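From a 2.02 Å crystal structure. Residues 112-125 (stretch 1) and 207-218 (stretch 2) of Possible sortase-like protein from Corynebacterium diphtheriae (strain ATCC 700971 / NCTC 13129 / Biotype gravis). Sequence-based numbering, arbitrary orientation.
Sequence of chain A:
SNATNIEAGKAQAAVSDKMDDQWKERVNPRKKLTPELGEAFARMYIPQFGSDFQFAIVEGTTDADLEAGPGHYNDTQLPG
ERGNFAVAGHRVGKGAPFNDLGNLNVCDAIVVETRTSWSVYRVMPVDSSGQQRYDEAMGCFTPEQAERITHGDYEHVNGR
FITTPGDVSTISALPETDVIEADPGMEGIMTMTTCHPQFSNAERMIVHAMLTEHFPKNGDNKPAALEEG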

# COMPACT_ATOMS: atom_id res chain seq x y z
N VAL A 112 6.54 -4.10 -0.59
CA VAL A 112 7.15 -2.91 -0.01
C VAL A 112 8.35 -3.31 0.84
O VAL A 112 8.27 -4.13 1.75
CB VAL A 112 6.14 -2.11 0.83
CG1 VAL A 112 6.74 -0.78 1.28
CG2 VAL A 112 4.88 -1.84 -0.01
N GLU A 113 9.48 -2.71 0.51
CA GLU A 113 10.71 -2.95 1.21
C GLU A 113 11.08 -1.74 2.05
O GLU A 113 11.05 -0.60 1.55
CB GLU A 113 11.79 -3.24 0.18
CG GLU A 113 13.13 -3.52 0.70
CD GLU A 113 14.18 -3.47 -0.41
OE1 GLU A 113 13.85 -3.12 -1.58
OE2 GLU A 113 15.34 -3.79 -0.09
N THR A 114 11.44 -1.96 3.31
CA THR A 114 12.11 -0.90 4.05
C THR A 114 13.57 -1.31 4.33
O THR A 114 14.00 -2.39 3.92
CB THR A 114 11.40 -0.58 5.38
OG1 THR A 114 11.66 -1.62 6.33
CG2 THR A 114 9.89 -0.43 5.16
N ARG A 115 14.31 -0.48 5.03
CA ARG A 115 15.68 -0.87 5.39
C ARG A 115 15.77 -2.12 6.32
O ARG A 115 16.80 -2.77 6.38
CB ARG A 115 16.40 0.31 6.01
CG ARG A 115 16.62 1.46 4.99
CD ARG A 115 17.25 2.64 5.71
NE ARG A 115 17.50 3.82 4.89
CZ ARG A 115 18.45 3.94 3.95
NH1 ARG A 115 19.25 2.92 3.65
NH2 ARG A 115 18.59 5.09 3.30
N THR A 116 14.67 -2.47 6.99
CA THR A 116 14.69 -3.60 7.89
C THR A 116 13.70 -4.71 7.55
O THR A 116 13.68 -5.73 8.23
CB THR A 116 14.38 -3.15 9.35
OG1 THR A 116 13.10 -2.51 9.36
CG2 THR A 116 15.42 -2.17 9.86
N SER A 117 12.86 -4.55 6.51
CA SER A 117 11.76 -5.49 6.38
C SER A 117 11.22 -5.63 4.95
O SER A 117 11.49 -4.79 4.09
CB SER A 117 10.60 -5.07 7.28
OG SER A 117 9.98 -3.90 6.77
N TRP A 118 10.46 -6.70 4.73
CA TRP A 118 9.69 -6.90 3.50
C TRP A 118 8.23 -7.04 3.91
O TRP A 118 7.94 -7.72 4.89
CB TRP A 118 10.14 -8.16 2.74
CG TRP A 118 11.47 -8.05 2.06
CD1 TRP A 118 12.69 -8.51 2.54
CD2 TRP A 118 11.73 -7.47 0.78
NE1 TRP A 118 13.68 -8.23 1.62
CE2 TRP A 118 13.12 -7.60 0.53
CE3 TRP A 118 10.93 -6.85 -0.20
CZ2 TRP A 118 13.73 -7.13 -0.64
CZ3 TRP A 118 11.52 -6.40 -1.37
CH2 TRP A 118 12.91 -6.54 -1.59
N SER A 119 7.33 -6.37 3.17
CA SER A 119 5.88 -6.50 3.36
C SER A 119 5.26 -6.87 2.02
O SER A 119 5.69 -6.39 0.97
CB SER A 119 5.26 -5.19 3.87
OG SER A 119 5.88 -4.74 5.05
N VAL A 120 4.25 -7.74 2.06
CA VAL A 120 3.47 -8.02 0.87
C VAL A 120 2.05 -7.63 1.17
O VAL A 120 1.46 -8.15 2.12
CB VAL A 120 3.53 -9.50 0.47
CG1 VAL A 120 2.60 -9.77 -0.73
CG2 VAL A 120 4.97 -9.90 0.17
N TYR A 121 1.52 -6.72 0.37
CA TYR A 121 0.10 -6.40 0.37
C TYR A 121 -0.58 -6.97 -0.88
O TYR A 121 0.05 -7.12 -1.92
CB TYR A 121 -0.12 -4.90 0.42
CG TYR A 121 0.38 -4.20 1.66
CD1 TYR A 121 1.70 -3.76 1.75
CD2 TYR A 121 -0.49 -3.94 2.72
CE1 TYR A 121 2.16 -3.09 2.90
CE2 TYR A 121 -0.04 -3.27 3.87
CZ TYR A 121 1.29 -2.85 3.94
OH TYR A 121 1.74 -2.17 5.05
N ARG A 122 -1.86 -7.28 -0.77
CA ARG A 122 -2.59 -7.78 -1.93
C ARG A 122 -3.87 -6.98 -2.15
O ARG A 122 -4.61 -6.70 -1.20
CB ARG A 122 -2.85 -9.27 -1.76
CG ARG A 122 -1.53 -10.04 -1.76
CD ARG A 122 -1.68 -11.40 -2.36
NE ARG A 122 -0.40 -12.10 -2.39
CZ ARG A 122 0.24 -12.43 -3.51
NH1 ARG A 122 -0.29 -12.14 -4.70
NH2 ARG A 122 1.39 -13.06 -3.44
N VAL A 123 -4.09 -6.57 -3.39
CA VAL A 123 -5.24 -5.76 -3.74
C VAL A 123 -6.53 -6.44 -3.29
O VAL A 123 -6.75 -7.65 -3.54
CB VAL A 123 -5.26 -5.47 -5.26
CG1 VAL A 123 -6.53 -4.72 -5.64
CG2 VAL A 123 -4.02 -4.67 -5.67
N MET A 124 -7.37 -5.69 -2.60
CA MET A 124 -8.61 -6.24 -2.06
C MET A 124 -9.68 -6.41 -3.15
O MET A 124 -9.56 -5.81 -4.21
CB MET A 124 -9.12 -5.34 -0.94
CG MET A 124 -8.24 -5.53 0.38
SD MET A 124 -8.71 -4.29 1.59
CE MET A 124 -10.40 -4.77 1.98
N PRO A 125 -10.73 -7.19 -2.89
CA PRO A 125 -11.78 -7.31 -3.92
C PRO A 125 -12.38 -5.97 -4.40
O PRO A 125 -12.68 -5.08 -3.60
CB PRO A 125 -12.85 -8.17 -3.23
CG PRO A 125 -12.07 -8.99 -2.23
CD PRO A 125 -10.98 -8.07 -1.73
N VAL A 207 -6.85 3.03 -4.28
CA VAL A 207 -6.69 1.57 -4.26
C VAL A 207 -6.34 1.10 -2.85
O VAL A 207 -5.51 1.72 -2.17
CB VAL A 207 -5.61 1.10 -5.25
CG1 VAL A 207 -5.28 -0.38 -5.03
CG2 VAL A 207 -6.07 1.36 -6.67
N HIS A 208 -6.99 0.03 -2.39
CA HIS A 208 -6.68 -0.55 -1.08
C HIS A 208 -6.18 -1.98 -1.26
O HIS A 208 -6.76 -2.77 -2.02
CB HIS A 208 -7.91 -0.56 -0.14
CG HIS A 208 -8.36 0.79 0.31
ND1 HIS A 208 -7.52 1.69 0.96
CD2 HIS A 208 -9.57 1.41 0.24
CE1 HIS A 208 -8.19 2.79 1.26
NE2 HIS A 208 -9.44 2.64 0.83
N ALA A 209 -5.11 -2.29 -0.55
CA ALA A 209 -4.57 -3.64 -0.52
C ALA A 209 -4.37 -4.02 0.96
O ALA A 209 -4.09 -3.16 1.81
CB ALA A 209 -3.24 -3.70 -1.30
N MET A 210 -4.50 -5.30 1.27
CA MET A 210 -4.42 -5.78 2.63
C MET A 210 -3.15 -6.62 2.83
O MET A 210 -2.76 -7.42 1.96
CB MET A 210 -5.67 -6.60 2.99
CG MET A 210 -5.62 -7.21 4.40
SD MET A 210 -7.16 -7.99 4.92
CE MET A 210 -8.23 -6.54 5.05
N LEU A 211 -2.53 -6.45 3.99
CA LEU A 211 -1.24 -7.06 4.34
C LEU A 211 -1.37 -8.56 4.59
O LEU A 211 -2.20 -8.99 5.40
CB LEU A 211 -0.65 -6.38 5.58
CG LEU A 211 0.70 -6.85 6.13
CD1 LEU A 211 1.82 -6.37 5.21
CD2 LEU A 211 0.90 -6.25 7.52
N THR A 212 -0.53 -9.34 3.90
CA THR A 212 -0.56 -10.81 4.00
C THR A 212 0.79 -11.37 4.46
O THR A 212 0.85 -12.48 4.98
CB THR A 212 -0.93 -11.48 2.64
OG1 THR A 212 0.07 -11.16 1.66
CG2 THR A 212 -2.30 -10.98 2.13
N GLU A 213 1.86 -10.62 4.24
CA GLU A 213 3.19 -10.99 4.75
C GLU A 213 3.94 -9.79 5.30
O GLU A 213 3.87 -8.70 4.72
CB GLU A 213 4.06 -11.60 3.66
CG GLU A 213 3.66 -12.92 3.10
CD GLU A 213 4.66 -13.37 2.03
OE1 GLU A 213 5.83 -13.68 2.38
OE2 GLU A 213 4.28 -13.37 0.83
N HIS A 214 4.68 -9.99 6.39
CA HIS A 214 5.58 -8.94 6.91
C HIS A 214 6.68 -9.58 7.75
O HIS A 214 6.39 -10.25 8.73
CB HIS A 214 4.82 -7.89 7.76
CG HIS A 214 5.71 -6.82 8.32
ND1 HIS A 214 6.34 -5.88 7.53
CD2 HIS A 214 6.10 -6.55 9.60
CE1 HIS A 214 7.07 -5.07 8.29
NE2 HIS A 214 6.94 -5.46 9.55
N PHE A 215 7.94 -9.41 7.34
CA PHE A 215 9.04 -10.08 8.04
C PHE A 215 10.34 -9.27 7.90
O PHE A 215 10.46 -8.44 6.98
CB PHE A 215 9.22 -11.53 7.51
CG PHE A 215 9.47 -11.62 6.04
CD1 PHE A 215 10.76 -11.55 5.53
CD2 PHE A 215 8.41 -11.80 5.16
CE1 PHE A 215 10.99 -11.63 4.16
CE2 PHE A 215 8.63 -11.88 3.79
CZ PHE A 215 9.92 -11.80 3.29
N PRO A 216 11.29 -9.49 8.83
CA PRO A 216 12.54 -8.72 8.85
C PRO A 216 13.57 -9.20 7.83
O PRO A 216 13.58 -10.36 7.48
CB PRO A 216 13.06 -8.94 10.28
CG PRO A 216 12.58 -10.35 10.60
CD PRO A 216 11.19 -10.42 9.96
N LYS A 217 14.41 -8.28 7.36
CA LYS A 217 15.54 -8.63 6.53
C LYS A 217 16.61 -9.32 7.39
O LYS A 217 16.37 -9.59 8.55
CB LYS A 217 16.13 -7.38 5.88
CG LYS A 217 15.24 -6.68 4.87
CD LYS A 217 15.98 -5.55 4.23
CE LYS A 217 15.28 -5.17 2.93
NZ LYS A 217 15.89 -3.98 2.31
N ASN A 218 17.79 -9.51 6.78
CA ASN A 218 19.00 -10.15 7.33
C ASN A 218 18.96 -11.62 6.93
O ASN A 218 18.47 -12.49 7.65
CB ASN A 218 19.12 -9.99 8.85
CG ASN A 218 20.54 -9.64 9.28
OD1 ASN A 218 21.40 -9.35 8.45
ND2 ASN A 218 20.78 -9.66 10.60
O HOH W 1 1.19 -13.16 -0.04

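Strands 117-123 and 207-216 pair antiparallel, and most of the polar atoms at this contact are backbone groups that satisfy one another. W118 and F215 exchange two bonds: W118 N to F215 O is 2.8 Å, and F215 N to W118 O is 3.0 Å. R122 and M210 do the same, with R122 N to M210 O at 2.9 Å and M210 N to R122 O at 2.8 Å. M124 N continues the ladder past the strand, donating to H208 O at 3.0 Å.

Between these pairs the register slips by one residue, a beta bulge. V120 N donates to E213 O at 2.9 Å. V120 O takes two backbone donors, T212 N at 2.9 Å and E213 N at 3.3 Å. The extra residue of stretch 2 therefore leaves neither amide without an acceptor.

The side chain of T212 lies beside a water. Water 1 accepts from R122 NE at 3.0 Å, donates to E213 OE2 at 3.2 Å and is 2.9 Å from T212 OG1, also a hydrogen bond. It thus links side chains of both strands.

On the face shared by S119 and H214, S119 OG and H214 ND1 form a hydrogen bond of 2.8 Å; either could be the donor. Further along this face, L211 CD1 sits over the Y121 ring, 3.9 Å from its centroid. On the other face, W118 CB packs over the F215 ring, 4.1 Å from its centroid.

K217 closes the end of the contact. Its backbone N donates to T116 O at 2.8 Å. Its extended side chain carries NZ to E113 OE2, a very short salt bridge of 2.5 Å, and to T114 O at 2.9 Å. The ammonium group thus meets both a carboxylate and a backbone carbonyl. E113 OE1 is satisfied elsewhere in the structure.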